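PDB 4K08: methyl-accepting chemotaxis sensory transducer from Anaeromyxobacter dehalogenans, which probably senses a chemical signal in the periplasm through a PAS-like Cache domain and passes it on to the chemotaxis machinery. Local coordinates for residues L44-L47 with R48-Y52. Residues are numbered along the deposited sequence; the frame is centred on the assembly and turned at random.
Sequences LEAL and RALRY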
loop_
_atom_site.group_PDB
_atom_site.type_symbol
_atom_site.label_atom_id
_atom_site.label_comp_id
_atom_site.label_asym_id
_atom_site.label_seq_id
_atom_site.Cartn_x
_atom_site.Cartn_y
_atom_site.Cartn_z
ATOM N N LEU A 44 -1.899 -1.372 11.539
ATOM C CA LEU A 44 -2.397 -2.474 10.690
ATOM C C LEU A 44 -3.863 -2.810 10.927
ATOM O O LEU A 44 -4.558 -3.180 10.002
ATOM C CB LEU A 44 -1.590 -3.767 10.882
ATOM C CG LEU A 44 -0.133 -3.670 10.422
ATOM C CD1 LEU A 44 0.586 -5.002 10.665
ATOM C CD2 LEU A 44 -0.027 -3.208 8.928
ATOM N N GLU A 45 -4.304 -2.766 12.180
ATOM C CA GLU A 45 -5.709 -2.984 12.492
ATOM C C GLU A 45 -6.597 -1.942 11.772
ATOM O O GLU A 45 -7.610 -2.301 11.164
ATOM C CB GLU A 45 -5.927 -2.908 14.008
ATOM C CG GLU A 45 -7.367 -2.882 14.434
ATOM C CD GLU A 45 -7.503 -2.716 15.951
ATOM O OE1 GLU A 45 -6.865 -1.801 16.558
ATOM O OE2 GLU A 45 -8.252 -3.513 16.537
ATOM N N ALA A 46 -6.187 -0.677 11.786
ATOM C CA ALA A 46 -6.930 0.376 11.105
ATOM C C ALA A 46 -6.851 0.146 9.564
ATOM O O ALA A 46 -7.872 0.130 8.882
ATOM C CB ALA A 46 -6.397 1.757 11.497
ATOM N N LEU A 47 -5.661 -0.097 9.033
ATOM C CA LEU A 47 -5.537 -0.336 7.584
ATOM C C LEU A 47 -6.260 -1.573 7.098
ATOM O O LEU A 47 -6.778 -1.592 5.980
ATOM C CB LEU A 47 -4.061 -0.403 7.156
ATOM C CG LEU A 47 -3.342 0.937 7.371
ATOM C CD1 LEU A 47 -1.798 0.780 7.265
ATOM C CD2 LEU A 47 -3.856 1.980 6.389
ATOM N N ARG A 48 -6.276 -2.617 7.905
ATOM C CA ARG A 48 -6.984 -3.841 7.545
ATOM C C ARG A 48 -8.528 -3.606 7.501
ATOM O O ARG A 48 -9.240 -4.187 6.658
ATOM C CB ARG A 48 -6.668 -4.948 8.546
ATOM C CG ARG A 48 -7.336 -6.273 8.224
ATOM C CD ARG A 48 -6.926 -7.364 9.250
ATOM N NE ARG A 48 -7.694 -8.572 9.001
ATOM C CZ ARG A 48 -8.820 -8.894 9.640
ATOM N NH1 ARG A 48 -9.286 -8.151 10.653
ATOM N NH2 ARG A 48 -9.467 -9.985 9.274
ATOM N N ALA A 49 -9.008 -2.759 8.392
ATOM C CA ALA A 49 -10.455 -2.564 8.588
ATOM C C ALA A 49 -11.028 -1.530 7.611
ATOM O O ALA A 49 -12.175 -1.626 7.242
ATOM C CB ALA A 49 -10.764 -2.140 10.098
ATOM N N LEU A 50 -10.220 -0.549 7.192
ATOM C CA LEU A 50 -10.689 0.574 6.360
ATOM C C LEU A 50 -10.911 0.184 4.883
ATOM O O LEU A 50 -10.137 -0.606 4.313
ATOM C CB LEU A 50 -9.661 1.732 6.422
ATOM C CG LEU A 50 -9.618 2.489 7.782
ATOM C CD1 LEU A 50 -8.343 3.355 7.895
ATOM C CD2 LEU A 50 -10.926 3.347 8.011
ATOM N N ARG A 51 -11.920 0.793 4.283
ATOM C CA ARG A 51 -12.151 0.766 2.838
ATOM C C ARG A 51 -12.578 2.177 2.462
ATOM O O ARG A 51 -13.009 2.935 3.322
ATOM C CB ARG A 51 -13.271 -0.240 2.498
ATOM C CG ARG A 51 -12.919 -1.696 2.834
ATOM C CD ARG A 51 -11.658 -2.224 1.900
ATOM N NE ARG A 51 -11.559 -3.669 2.082
ATOM C CZ ARG A 51 -11.069 -4.226 3.195
ATOM N NH1 ARG A 51 -10.555 -3.432 4.156
ATOM N NH2 ARG A 51 -11.044 -5.554 3.353
ATOM N N TYR A 52 -12.470 2.551 1.205
ATOM C CA TYR A 52 -13.093 3.798 0.771
ATOM C C TYR A 52 -13.786 3.586 -0.559
ATOM O O TYR A 52 -13.469 2.603 -1.292
ATOM C CB TYR A 52 -12.091 4.962 0.654
ATOM C CG TYR A 52 -10.921 4.772 -0.315
ATOM C CD1 TYR A 52 -9.774 4.058 0.066
ATOM C CD2 TYR A 52 -10.958 5.313 -1.603
ATOM C CE1 TYR A 52 -8.660 3.898 -0.829
ATOM C CE2 TYR A 52 -9.887 5.147 -2.492
ATOM C CZ TYR A 52 -8.746 4.439 -2.098
ATOM O OH TYR A 52 -7.709 4.282 -2.985
HETATM O O HOH W 1 -7.701 -1.497 3.429
#
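A46 O is gripped by two amides at the C-terminal end of helix 36-49: L50 N donates at 3.0 Å, almost in line with the carbonyl, and A49 N adds a weak bond bent to 129° at hydrogen. A49 N also donates to E45 O, so its proton is shared between two acceptors, while R48 N to L44 O, at 2.8 Å, continues the regular i to i+4 pattern. L50 is the first residue to leave helical backbone angles. Its CG, anti to its own carbonyl carbon (chi1 -72°), sits 3.1 Å from A46 O, and CD1 reaches to 4.4 Å from A46 CB; beyond the helix the L50 side chain touches L21 of helix 5-30. L47 turns inward instead, onto A18, F58 and V60. R48 O, in the last turn, and L50 O, just after it, both accept from R51 NH1, each at 2.9 Å and lying in the guanidinium plane, although NH1 stands above both carbonyl planes. A water joins L47 O to L50 O. Since NH1 bonds R48 O at the helix end, the positive guanidinium probably meets the partial negative charge there, and it ties the last helical turn to the first non-helical residue.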